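Local coordinates for protein ribokinase RBSK (Mycobacterium tuberculosis, PDB 3GO6) that probably phosphorylates D-ribose at its O-5 hydroxyl, using ATP and magnesium, to give D-ribose 5-phosphate, at residues 27-32 with 124-129; 51-56 with 82-87; 62-67 with 89-94; 74-79 with 135-140; 153-158 with 179-184. All coordinates share one frame; numbering follows the deposited sequence.

Contact 1: residues 27-32 with 124-129; sequences SVNMDL and VLVAPG. With RIB (alpha-D-ribofuranose), chain C.
The flat amide of Asn29 has Val126 standing off to one side of its plane and the bound ribose at its nitrogen end. Val126 CG1 is the nearer branch, 3.7 Å from Asn29 ND2, neither squarely over the amide nor level with it. The same nitrogen, Asn29 ND2, gives a nearly straight hydrogen bond (170°) to ribose O2, 3.0 Å away. The setting is the small four-stranded lid sheet of the ribokinase fold. Strands 29-35 and 122-127 are not neighbours there, because strand 110-116 runs between them, and the sugar and the side chains span the gap. Val126 suits this place since its two methyls can face two partners. With CG1 anti to the backbone N (chi1 180°), that branch meets the amide while CG2 packs 3.7 Å from ribose C1. Val124 CG1 adds a second apolar touch to the same carbon. Asparagine serves because one NH2 group carries two protons, and Asn29 ND2 also bonds to Glu152 OE1, which in turn accepts from Ser27 OG; two acceptors on one nitrogen probably fix how the amide is turned. Beyond strand 122-127, the sheet runs on into the second subunit through a parallel ladder, the beta-clasp of ribokinase dimers. Asp31 grips the vicinal diol with both carboxylate oxygens: ribose O3 donates to Asp31 OD2 at 2.6 Å, and ribose O2, already an acceptor from Asn29, donates to Asp31 OD1, also at 2.6 Å.

Contact 2: residues 51-56 with 82-87; sequences LTRTPG and DPAAAQ
A chi1 of 178° swings Arg53 CG to the far side of CB from the backbone N, and the chain stays extended as far as NE; Gln87 leaves its helix equally extended, which brings guanidinium and amide together in the space between strand and helix. Arg53 NH1 donates to Gln87 OE1 at 3.0 Å, in a bond bent to 141° at the hydrogen. The guanidinium and amide planes stand 61° apart, and the donor is tilted out of the carbonyl plane. Two waters finish the junction. Water 1 accepts from Arg53 NH2 at 2.7 Å and donates to Gln87 OE1. Water 2 accepts from Gln87 NE2 and Arg53 NH1 and donates to Arg53 O.

Arginine and glutamine suit this partly exposed place, where helix 83-94 packs against the outer strand 50-56 of the lid sheet, because each has several polar atoms on a flexible stem. The strand ends at Gly56, which touches the ribose. Pro55 CG packs 4.1 Å from Gln87 CG and 3.9 Å from Gln87 O, and Pro55 CD lies near Gln87 NE2. Ala84, small enough for the guanidinium to pass, brings CB to 4.1 Å from Arg53 NH2. Asp82 is the N-cap of the helix, its OD1 accepting from Ala85 N at 3.1 Å. Arg53 packs on Pro83 of the second subunit too. A neutral amide facing the guanidinium means that strand and helix are joined by a hydrated hydrogen bond, with no salt bridge between them.

Contact 3: residues 62-67 with 89-94; sequences QAVAAA and RAHLRA
Val64 points one methyl between His91 and Leu92 and meets them at different angles: the imidazole side chain crosses that of Val64 at about a right angle, the leucine more obliquely. The same atom does all the touching. Val64 CG2 lies 3.9 Å from His91 NE2, where it comes up obliquely to the ring, and 3.9 Å from Leu92 CD2. The valine's chi1 of 168° puts CG1 opposite the backbone N and leaves the other branch, CG2, to reach across to helix 83-94. His91 and Leu92 are consecutive, so they leave their helix in different directions, and their ends converge on the valine from two sides.

This is a helix-to-helix contact on one face of the large sheet of the Rossmann-like ribokinase core. Alanines suit helix 58-68 because they let its backbone come near the sheet: Ala63, Ala66 and Ala67 all pack on Val73. Leu92 is long enough to serve two surfaces, touching Phe75 of strand 72-76 as well as Val64. His91, partly exposed, also packs on Pro55. At the other side of helix 58-68, Gln62 NE2 is hydrogen-bonded to Asp248 OD1, the predicted proton acceptor. Between these two segments the contact is van der Waals packing of one methyl against a methyl and a ring nitrogen, with its apolar part at the buried leucine.

Contact 4: residues 74-79 with 135-140; sequences QFSGAF and TPVPSA
A small buried contact, in which one hydroxyl meets two apolar side chains and a bridging water, joins Ser76 on the edge of the large sheet to the loop carrying Val137 and Ala140, which leads from strand 122-127 to strand 146-149. The serine hydroxyl is pressed against methyl groups: Ser76 OG lies 3.6 Å from Ala140 CB and 3.9 Å from Val137 CG2. A fully extended chi1 of 180° carries that oxygen outward to the loop. The water lies 2.9 Å from Ser76 OG and accepts from Val137 N at 3.1 Å. Ser76 OG is further bonded to Arg101 O, so a hydroxyl suits this buried place by having polar partners of its own.

Strand 72-76 is the outermost parallel strand at one end of the Rossmann-like core sheet, bonded through its backbone to strand 21-25. The loop covering it turns back in a type I beta turn from Val137 to Ala140, closed by Ala140 N donating to Val137 O at 3.0 Å. Alanine, having one methyl, lets the turn settle close to the serine, while Val137 also packs on Val103. Gly77 N lies 3.9 Å above one face of the Phe75 ring, offset toward its rim.

Contact 5: residues 153-158 with 179-184; sequences IPVATA and AGQDRS
Val155 lays its CG2 methyl against the CB of Gln181, 3.5 Å away, and the two side chains cross obliquely. A chi1 of -177° turns CG1 away from the backbone N, which leaves CG2 as the branch directed at the loop before helix 183-192. The same methyl is 4.2 Å from Asp182 N, so it covers the backbone just where that helix is about to begin. Valine suits the first turn of helix 155-167 because its branched carbon presents a broad apolar surface close to the backbone. It packs on Leu186 as well, in the first turn of the facing helix.

The two helices belong to successive beta-alpha-beta crossovers of the Rossmann-like core, connecting the parallel strands 146-149, 171-175 and 195-199, and here their N-terminal ends meet. Each start is marked in its own way. Pro154, at the N-cap of the first helix, has no amide hydrogen to leave idle, and its carbonyl accepts from Ala158 N at 3.1 Å. Asp182 caps the second helix with its carboxylate, and Asp182 OD2 is also bonded to Ser185 OG. Gly180, with a positive phi of 75°, lets the loop bend before Gln181. Asp205 accepts from Gly180 N and forms a salt bridge with Arg183, while Gln181 packs on Leu47 of the second subunit. Val155 thus touches the aliphatic base of the glutamine, while the polar bonds that shape the helix start are made within the loop and to residues beyond it; between the two segments the attraction is one of van der Waals packing.

Contacts 1, 3 and 4 are buried, contact 5 partly so, and contact 2 lies at the surface, where a hydrated arginine-glutamine bond contrasts with the methyl packing of contacts 3 and 5; contact 4 has a single bridging water. Contacts 1 and 2 share the lid sheet: strands 29-35 and 50-56 are neighbours, with Asp31 N to Thr54 O at 2.7 Å, and both contacts reach the second subunit. Helix 83-94 serves contacts 2 and 3, and its side chains also meet Phe79 of contact 4. Contacts 3, 4 and 5 belong to the Rossmann-like core. Contact 1 holds the ribose by hydrogen bonds, while contact 2 reaches the pocket through Gly56.

Contact 1: residues 27-32 with 124-129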
# COMPACT_ATOMS: atom_id res chain seq x y z
N SER A 27 -15.99 -10.28 -2.42
CA SER A 27 -15.28 -9.22 -1.72
C SER A 27 -15.18 -7.92 -2.51
O SER A 27 -15.23 -7.91 -3.74
CB SER A 27 -13.87 -9.70 -1.40
OG SER A 27 -13.28 -10.15 -2.60
N VAL A 28 -15.04 -6.84 -1.77
CA VAL A 28 -14.86 -5.51 -2.35
C VAL A 28 -13.79 -4.80 -1.51
O VAL A 28 -13.90 -4.73 -0.29
CB VAL A 28 -16.22 -4.71 -2.46
CG1 VAL A 28 -16.96 -4.61 -1.08
CG2 VAL A 28 -16.01 -3.32 -3.13
N ASN A 29 -12.74 -4.32 -2.17
CA ASN A 29 -11.56 -3.77 -1.51
C ASN A 29 -11.21 -2.47 -2.19
O ASN A 29 -11.46 -2.33 -3.39
CB ASN A 29 -10.32 -4.69 -1.72
CG ASN A 29 -10.51 -6.09 -1.17
OD1 ASN A 29 -11.04 -6.27 -0.08
ND2 ASN A 29 -10.07 -7.10 -1.94
N MET A 30 -10.61 -1.53 -1.47
CA MET A 30 -9.88 -0.44 -2.14
C MET A 30 -8.46 -0.93 -2.49
O MET A 30 -7.77 -1.48 -1.64
CB MET A 30 -9.84 0.80 -1.25
CG MET A 30 -9.24 2.02 -1.95
SD MET A 30 -10.33 2.70 -3.22
CE MET A 30 -11.78 3.21 -2.26
N ASP A 31 -8.05 -0.74 -3.75
CA ASP A 31 -6.80 -1.26 -4.28
C ASP A 31 -5.76 -0.16 -4.33
O ASP A 31 -6.03 0.93 -4.85
CB ASP A 31 -6.98 -1.77 -5.72
CG ASP A 31 -7.73 -3.09 -5.80
OD1 ASP A 31 -7.92 -3.74 -4.75
OD2 ASP A 31 -8.13 -3.49 -6.93
N LEU A 32 -4.57 -0.47 -3.83
CA LEU A 32 -3.40 0.41 -4.01
C LEU A 32 -2.50 -0.34 -5.00
O LEU A 32 -2.00 -1.40 -4.69
CB LEU A 32 -2.70 0.63 -2.68
CG LEU A 32 -3.55 1.37 -1.62
CD1 LEU A 32 -2.81 1.40 -0.31
CD2 LEU A 32 -3.88 2.78 -2.06
N VAL A 124 -0.75 -9.96 -5.48
CA VAL A 124 -1.88 -9.33 -4.78
C VAL A 124 -1.83 -9.74 -3.31
O VAL A 124 -1.69 -10.93 -2.99
CB VAL A 124 -3.24 -9.74 -5.42
CG1 VAL A 124 -4.46 -9.23 -4.59
CG2 VAL A 124 -3.34 -9.24 -6.85
N LEU A 125 -1.94 -8.74 -2.42
CA LEU A 125 -1.98 -8.97 -0.98
C LEU A 125 -3.21 -8.25 -0.43
O LEU A 125 -3.38 -7.04 -0.66
CB LEU A 125 -0.73 -8.36 -0.32
CG LEU A 125 -0.66 -8.33 1.21
CD1 LEU A 125 -0.68 -9.73 1.78
CD2 LEU A 125 0.58 -7.55 1.70
N VAL A 126 -4.03 -8.97 0.34
CA VAL A 126 -5.36 -8.45 0.74
C VAL A 126 -5.50 -8.47 2.25
O VAL A 126 -5.26 -9.50 2.89
CB VAL A 126 -6.51 -9.30 0.15
CG1 VAL A 126 -7.88 -8.73 0.58
CG2 VAL A 126 -6.42 -9.37 -1.39
N ALA A 127 -5.88 -7.33 2.83
CA ALA A 127 -6.32 -7.32 4.22
C ALA A 127 -7.84 -7.22 4.08
O ALA A 127 -8.37 -6.15 3.73
CB ALA A 127 -5.75 -6.12 4.93
N PRO A 128 -8.55 -8.34 4.30
CA PRO A 128 -9.95 -8.37 3.91
C PRO A 128 -10.88 -7.41 4.65
O PRO A 128 -11.93 -7.05 4.11
CB PRO A 128 -10.36 -9.84 4.14
CG PRO A 128 -9.40 -10.36 5.12
CD PRO A 128 -8.10 -9.63 4.86
N GLY A 129 -10.51 -6.95 5.85
CA GLY A 129 -11.37 -6.00 6.59
C GLY A 129 -12.81 -6.50 6.70
O GLY A 129 -13.05 -7.66 7.11
O5 RIB C . -7.88 -10.10 -8.72
C5 RIB C . -7.42 -8.79 -8.31
C4 RIB C . -8.20 -8.36 -7.05
O4 RIB C . -7.75 -9.18 -5.95
C3 RIB C . -7.90 -6.94 -6.61
O3 RIB C . -8.89 -5.97 -7.04
C2 RIB C . -7.78 -7.03 -5.10
O2 RIB C . -8.75 -6.22 -4.43
C1 RIB C . -7.89 -8.50 -4.71
O1 RIB C . -9.19 -8.81 -4.18

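Contact 2: residues 51-56 with 82-87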
# COMPACT_ATOMS: atom_id res chain seq x y z
N LEU A 51 1.79 4.96 -8.07
CA LEU A 51 0.81 4.42 -7.14
C LEU A 51 -0.55 4.99 -7.53
O LEU A 51 -0.70 6.20 -7.72
CB LEU A 51 1.15 4.80 -5.69
CG LEU A 51 0.03 4.63 -4.64
CD1 LEU A 51 -0.41 3.15 -4.54
CD2 LEU A 51 0.43 5.16 -3.27
N THR A 52 -1.54 4.11 -7.67
CA THR A 52 -2.93 4.55 -7.82
C THR A 52 -3.78 3.96 -6.69
O THR A 52 -3.42 2.93 -6.12
CB THR A 52 -3.56 4.12 -9.17
OG1 THR A 52 -3.62 2.69 -9.25
CG2 THR A 52 -2.78 4.69 -10.37
N ARG A 53 -4.89 4.61 -6.37
CA ARG A 53 -5.83 4.14 -5.36
C ARG A 53 -7.18 4.02 -6.06
O ARG A 53 -7.76 5.03 -6.46
CB ARG A 53 -5.87 5.14 -4.18
CG ARG A 53 -6.85 4.78 -3.08
CD ARG A 53 -6.74 5.75 -1.89
NE ARG A 53 -7.73 5.39 -0.86
CZ ARG A 53 -9.00 5.79 -0.85
NH1 ARG A 53 -9.45 6.59 -1.81
NH2 ARG A 53 -9.82 5.40 0.13
N THR A 54 -7.67 2.80 -6.27
CA THR A 54 -8.89 2.57 -7.08
C THR A 54 -9.77 1.47 -6.47
O THR A 54 -9.26 0.56 -5.85
CB THR A 54 -8.55 2.14 -8.56
OG1 THR A 54 -7.72 0.97 -8.55
CG2 THR A 54 -7.86 3.29 -9.35
N PRO A 55 -11.10 1.58 -6.61
CA PRO A 55 -11.98 0.50 -6.13
C PRO A 55 -11.71 -0.82 -6.85
O PRO A 55 -11.46 -0.84 -8.08
CB PRO A 55 -13.37 0.99 -6.52
CG PRO A 55 -13.26 2.45 -6.63
CD PRO A 55 -11.86 2.72 -7.15
N GLY A 56 -11.73 -1.91 -6.10
CA GLY A 56 -11.62 -3.25 -6.69
C GLY A 56 -12.13 -4.31 -5.74
O GLY A 56 -13.17 -4.12 -5.10
N ASP A 82 -16.93 3.16 6.62
CA ASP A 82 -15.87 4.15 6.49
C ASP A 82 -16.01 4.96 5.19
O ASP A 82 -16.83 4.61 4.34
CB ASP A 82 -14.49 3.47 6.59
CG ASP A 82 -14.25 2.38 5.52
OD1 ASP A 82 -15.10 2.12 4.64
OD2 ASP A 82 -13.15 1.80 5.58
N PRO A 83 -15.26 6.07 5.06
CA PRO A 83 -15.24 6.82 3.79
C PRO A 83 -14.95 5.99 2.53
O PRO A 83 -15.58 6.22 1.47
CB PRO A 83 -14.15 7.87 4.04
CG PRO A 83 -14.28 8.14 5.49
CD PRO A 83 -14.47 6.76 6.10
N ALA A 84 -14.01 5.03 2.61
CA ALA A 84 -13.72 4.15 1.45
C ALA A 84 -14.98 3.53 0.90
O ALA A 84 -15.14 3.41 -0.32
CB ALA A 84 -12.74 3.04 1.82
N ALA A 85 -15.88 3.11 1.79
CA ALA A 85 -17.08 2.40 1.36
C ALA A 85 -17.95 3.22 0.40
O ALA A 85 -18.61 2.66 -0.46
CB ALA A 85 -17.90 1.98 2.56
N ALA A 86 -17.96 4.54 0.55
CA ALA A 86 -18.77 5.39 -0.35
C ALA A 86 -18.26 5.31 -1.80
O ALA A 86 -19.02 5.20 -2.74
CB ALA A 86 -18.76 6.86 0.13
N GLN A 87 -16.94 5.38 -1.94
CA GLN A 87 -16.26 5.27 -3.23
C GLN A 87 -16.43 3.87 -3.85
O GLN A 87 -16.63 3.73 -5.06
CB GLN A 87 -14.79 5.66 -3.02
CG GLN A 87 -13.97 5.78 -4.30
CD GLN A 87 -12.54 6.28 -4.05
OE1 GLN A 87 -12.22 6.77 -2.96
NE2 GLN A 87 -11.69 6.16 -5.07
O HOH W 1 -12.10 6.86 0.01
O HOH W 2 -8.90 7.15 -4.95

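Contact 3: residues 62-67 with 89-94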
# COMPACT_ATOMS: atom_id res chain seq x y z
N GLN A 62 -15.38 -9.00 -10.51
CA GLN A 62 -16.10 -10.03 -11.26
C GLN A 62 -17.53 -9.59 -11.60
O GLN A 62 -18.01 -9.85 -12.71
CB GLN A 62 -16.07 -11.38 -10.54
CG GLN A 62 -14.64 -11.93 -10.53
CD GLN A 62 -14.45 -13.19 -9.74
OE1 GLN A 62 -15.40 -13.86 -9.38
NE2 GLN A 62 -13.19 -13.52 -9.47
N ALA A 63 -18.17 -8.89 -10.67
CA ALA A 63 -19.51 -8.34 -10.91
C ALA A 63 -19.48 -7.30 -12.03
O ALA A 63 -20.34 -7.31 -12.93
CB ALA A 63 -20.07 -7.73 -9.59
N VAL A 64 -18.49 -6.41 -12.00
CA VAL A 64 -18.32 -5.37 -13.02
C VAL A 64 -18.07 -5.98 -14.42
O VAL A 64 -18.68 -5.56 -15.42
CB VAL A 64 -17.21 -4.37 -12.65
CG1 VAL A 64 -16.84 -3.50 -13.84
CG2 VAL A 64 -17.66 -3.48 -11.45
N ALA A 65 -17.21 -6.98 -14.48
CA ALA A 65 -16.94 -7.68 -15.75
C ALA A 65 -18.19 -8.39 -16.30
O ALA A 65 -18.48 -8.32 -17.51
CB ALA A 65 -15.77 -8.66 -15.59
N ALA A 66 -18.92 -9.09 -15.43
CA ALA A 66 -20.17 -9.73 -15.84
C ALA A 66 -21.20 -8.71 -16.38
O ALA A 66 -21.88 -8.97 -17.38
CB ALA A 66 -20.77 -10.54 -14.70
N ALA A 67 -21.30 -7.55 -15.72
CA ALA A 67 -22.21 -6.48 -16.16
C ALA A 67 -21.80 -5.87 -17.50
O ALA A 67 -22.64 -5.71 -18.41
CB ALA A 67 -22.33 -5.39 -15.09
N ARG A 89 -18.94 1.67 -3.22
CA ARG A 89 -20.35 1.56 -3.63
C ARG A 89 -20.62 2.31 -4.94
O ARG A 89 -21.33 1.82 -5.81
CB ARG A 89 -21.27 2.14 -2.54
CG ARG A 89 -21.44 1.30 -1.30
CD ARG A 89 -22.02 2.17 -0.14
NE ARG A 89 -22.17 1.40 1.10
CZ ARG A 89 -23.14 0.51 1.27
NH1 ARG A 89 -23.99 0.32 0.27
NH2 ARG A 89 -23.25 -0.18 2.40
N ALA A 90 -20.10 3.52 -5.05
CA ALA A 90 -20.34 4.34 -6.23
C ALA A 90 -19.71 3.68 -7.48
O ALA A 90 -20.28 3.73 -8.56
CB ALA A 90 -19.77 5.73 -6.02
N HIS A 91 -18.55 3.05 -7.31
CA HIS A 91 -17.90 2.31 -8.42
C HIS A 91 -18.83 1.22 -8.97
O HIS A 91 -18.99 1.09 -10.20
CB HIS A 91 -16.53 1.71 -7.96
CG HIS A 91 -15.92 0.74 -8.93
ND1 HIS A 91 -15.48 1.11 -10.19
CD2 HIS A 91 -15.65 -0.58 -8.82
CE1 HIS A 91 -14.98 0.05 -10.81
NE2 HIS A 91 -15.05 -0.99 -9.99
N LEU A 92 -19.45 0.46 -8.07
CA LEU A 92 -20.40 -0.59 -8.45
C LEU A 92 -21.67 -0.03 -9.10
O LEU A 92 -22.08 -0.49 -10.18
CB LEU A 92 -20.71 -1.49 -7.26
CG LEU A 92 -19.53 -2.42 -6.90
CD1 LEU A 92 -19.65 -2.98 -5.49
CD2 LEU A 92 -19.39 -3.55 -7.92
N ARG A 93 -22.27 0.99 -8.49
CA ARG A 93 -23.42 1.68 -9.10
C ARG A 93 -23.12 2.23 -10.49
O ARG A 93 -23.96 2.13 -11.38
CB ARG A 93 -23.93 2.83 -8.21
CG ARG A 93 -24.48 2.42 -6.85
CD ARG A 93 -25.35 3.58 -6.22
NE ARG A 93 -24.62 4.86 -6.26
CZ ARG A 93 -23.81 5.32 -5.31
NH1 ARG A 93 -23.60 4.63 -4.20
NH2 ARG A 93 -23.20 6.47 -5.47
N ALA A 94 -21.93 2.81 -10.67
CA ALA A 94 -21.52 3.39 -11.94
C ALA A 94 -21.45 2.33 -13.04
O ALA A 94 -21.54 2.65 -14.24
CB ALA A 94 -20.16 4.08 -11.80

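Contact 4: residues 74-79 with 135-140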
# COMPACT_ATOMS: atom_id res chain seq x y z
N GLN A 74 -26.26 -8.71 -9.65
CA GLN A 74 -26.39 -8.31 -8.25
C GLN A 74 -25.12 -8.69 -7.49
O GLN A 74 -24.57 -9.78 -7.69
CB GLN A 74 -27.57 -9.03 -7.61
CG GLN A 74 -28.93 -8.57 -8.15
CD GLN A 74 -29.30 -7.17 -7.66
OE1 GLN A 74 -28.74 -6.64 -6.69
NE2 GLN A 74 -30.26 -6.56 -8.34
N PHE A 75 -24.64 -7.78 -6.63
CA PHE A 75 -23.50 -8.07 -5.79
C PHE A 75 -23.97 -8.16 -4.33
O PHE A 75 -24.78 -7.33 -3.87
CB PHE A 75 -22.42 -7.01 -5.99
CG PHE A 75 -21.23 -7.12 -5.07
CD1 PHE A 75 -20.30 -8.16 -5.22
CD2 PHE A 75 -21.04 -6.18 -4.05
CE1 PHE A 75 -19.20 -8.25 -4.36
CE2 PHE A 75 -19.94 -6.26 -3.17
CZ PHE A 75 -19.02 -7.31 -3.33
N SER A 76 -23.51 -9.20 -3.64
CA SER A 76 -23.71 -9.36 -2.20
C SER A 76 -22.33 -9.39 -1.55
O SER A 76 -21.51 -10.26 -1.84
CB SER A 76 -24.48 -10.66 -1.92
OG SER A 76 -24.66 -10.82 -0.52
N GLY A 77 -22.06 -8.41 -0.70
CA GLY A 77 -20.74 -8.26 -0.07
C GLY A 77 -20.86 -7.30 1.11
O GLY A 77 -21.92 -6.66 1.31
N ALA A 78 -19.80 -7.22 1.90
CA ALA A 78 -19.79 -6.39 3.11
C ALA A 78 -18.87 -5.21 2.91
O ALA A 78 -17.70 -5.39 2.59
CB ALA A 78 -19.33 -7.21 4.30
N PHE A 79 -19.43 -4.01 3.06
CA PHE A 79 -18.65 -2.78 3.03
C PHE A 79 -18.34 -2.43 4.49
O PHE A 79 -19.09 -2.82 5.38
CB PHE A 79 -19.47 -1.63 2.42
CG PHE A 79 -19.78 -1.81 0.97
CD1 PHE A 79 -18.87 -1.43 -0.00
CD2 PHE A 79 -21.01 -2.35 0.58
CE1 PHE A 79 -19.15 -1.59 -1.36
CE2 PHE A 79 -21.30 -2.52 -0.78
CZ PHE A 79 -20.36 -2.14 -1.76
N THR A 135 -21.56 -12.44 6.57
CA THR A 135 -22.35 -13.61 6.95
C THR A 135 -23.43 -13.81 5.88
O THR A 135 -23.71 -12.89 5.12
CB THR A 135 -23.03 -13.45 8.35
OG1 THR A 135 -23.86 -12.29 8.36
CG2 THR A 135 -21.99 -13.34 9.46
N PRO A 136 -24.02 -15.02 5.80
CA PRO A 136 -24.98 -15.26 4.71
C PRO A 136 -26.20 -14.31 4.70
O PRO A 136 -26.95 -14.25 5.68
CB PRO A 136 -25.40 -16.71 4.92
CG PRO A 136 -24.31 -17.32 5.77
CD PRO A 136 -23.81 -16.21 6.63
N VAL A 137 -26.36 -13.54 3.62
CA VAL A 137 -27.49 -12.61 3.46
C VAL A 137 -28.65 -13.42 2.87
O VAL A 137 -28.49 -14.07 1.83
CB VAL A 137 -27.11 -11.36 2.57
CG1 VAL A 137 -28.31 -10.44 2.32
CG2 VAL A 137 -25.95 -10.55 3.19
N PRO A 138 -29.83 -13.41 3.55
CA PRO A 138 -30.93 -14.33 3.19
C PRO A 138 -31.22 -14.45 1.68
O PRO A 138 -31.11 -15.55 1.11
CB PRO A 138 -32.15 -13.75 3.95
CG PRO A 138 -31.67 -12.40 4.53
CD PRO A 138 -30.19 -12.55 4.69
N SER A 139 -31.56 -13.34 1.03
CA SER A 139 -31.95 -13.37 -0.38
C SER A 139 -30.79 -12.97 -1.30
O SER A 139 -31.02 -12.48 -2.42
CB SER A 139 -33.18 -12.48 -0.61
OG SER A 139 -32.87 -11.11 -0.38
N ALA A 140 -29.56 -13.18 -0.83
CA ALA A 140 -28.35 -12.93 -1.60
C ALA A 140 -28.42 -13.52 -3.01
O ALA A 140 -28.08 -12.84 -3.98
CB ALA A 140 -27.10 -13.46 -0.87
O HOH W 3 -24.17 -12.94 1.45

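Contact 5: residues 153-158 with 179-184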
# COMPACT_ATOMS: atom_id res chain seq x y z
N ILE A 153 -13.99 -13.76 1.18
CA ILE A 153 -15.04 -13.78 2.20
C ILE A 153 -14.95 -15.15 2.94
O ILE A 153 -14.26 -16.06 2.46
CB ILE A 153 -16.42 -13.63 1.52
CG1 ILE A 153 -16.65 -14.76 0.48
CG2 ILE A 153 -16.54 -12.24 0.87
CD1 ILE A 153 -18.10 -14.89 -0.03
N PRO A 154 -15.64 -15.31 4.09
CA PRO A 154 -15.64 -16.61 4.77
C PRO A 154 -16.09 -17.74 3.84
O PRO A 154 -17.09 -17.60 3.13
CB PRO A 154 -16.66 -16.41 5.90
CG PRO A 154 -16.59 -14.91 6.20
CD PRO A 154 -16.45 -14.29 4.81
N VAL A 155 -15.34 -18.85 3.83
CA VAL A 155 -15.74 -19.98 2.97
C VAL A 155 -17.15 -20.47 3.35
O VAL A 155 -17.92 -20.86 2.47
CB VAL A 155 -14.69 -21.13 2.94
CG1 VAL A 155 -15.14 -22.22 1.96
CG2 VAL A 155 -13.34 -20.58 2.47
N ALA A 156 -17.50 -20.41 4.63
CA ALA A 156 -18.84 -20.82 5.09
C ALA A 156 -19.93 -19.94 4.50
O ALA A 156 -21.06 -20.39 4.29
CB ALA A 156 -18.91 -20.79 6.61
N THR A 157 -19.62 -18.66 4.24
CA THR A 157 -20.56 -17.78 3.55
C THR A 157 -20.71 -18.10 2.05
O THR A 157 -21.82 -18.14 1.53
CB THR A 157 -20.16 -16.30 3.73
OG1 THR A 157 -20.21 -15.98 5.13
CG2 THR A 157 -21.09 -15.37 2.94
N ALA A 158 -19.59 -18.32 1.36
CA ALA A 158 -19.61 -18.87 0.00
C ALA A 158 -20.45 -20.16 -0.08
O ALA A 158 -21.29 -20.31 -0.98
CB ALA A 158 -18.17 -19.14 -0.47
N ALA A 179 -6.01 -19.53 -2.43
CA ALA A 179 -5.83 -20.91 -1.94
C ALA A 179 -5.63 -20.94 -0.42
O ALA A 179 -5.49 -19.89 0.21
CB ALA A 179 -4.62 -21.54 -2.65
N GLY A 180 -5.65 -22.13 0.18
CA GLY A 180 -5.33 -22.29 1.60
C GLY A 180 -6.40 -21.87 2.60
O GLY A 180 -6.11 -21.70 3.78
N GLN A 181 -7.64 -21.72 2.15
CA GLN A 181 -8.71 -21.36 3.07
C GLN A 181 -9.20 -22.56 3.92
O GLN A 181 -8.57 -23.63 3.91
CB GLN A 181 -9.83 -20.63 2.33
CG GLN A 181 -9.37 -19.28 1.71
CD GLN A 181 -8.54 -18.44 2.67
OE1 GLN A 181 -7.31 -18.35 2.54
NE2 GLN A 181 -9.21 -17.82 3.63
N ASP A 182 -10.28 -22.35 4.69
CA ASP A 182 -10.80 -23.34 5.65
C ASP A 182 -11.10 -24.68 4.96
O ASP A 182 -12.10 -24.79 4.24
CB ASP A 182 -12.05 -22.81 6.36
CG ASP A 182 -12.57 -23.75 7.46
OD1 ASP A 182 -12.05 -23.69 8.61
OD2 ASP A 182 -13.50 -24.55 7.17
N ARG A 183 -10.24 -25.67 5.19
CA ARG A 183 -10.28 -26.95 4.47
C ARG A 183 -11.62 -27.69 4.55
O ARG A 183 -12.09 -28.24 3.54
CB ARG A 183 -9.13 -27.85 4.93
CG ARG A 183 -8.96 -29.17 4.17
CD ARG A 183 -8.50 -28.98 2.72
NE ARG A 183 -7.71 -27.77 2.53
CZ ARG A 183 -7.32 -27.29 1.35
NH1 ARG A 183 -7.63 -27.94 0.23
NH2 ARG A 183 -6.62 -26.16 1.29
N SER A 184 -12.23 -27.70 5.73
CA SER A 184 -13.50 -28.41 5.92
C SER A 184 -14.65 -27.78 5.13
O SER A 184 -15.41 -28.49 4.46
CB SER A 184 -13.84 -28.49 7.42
OG SER A 184 -15.11 -29.10 7.63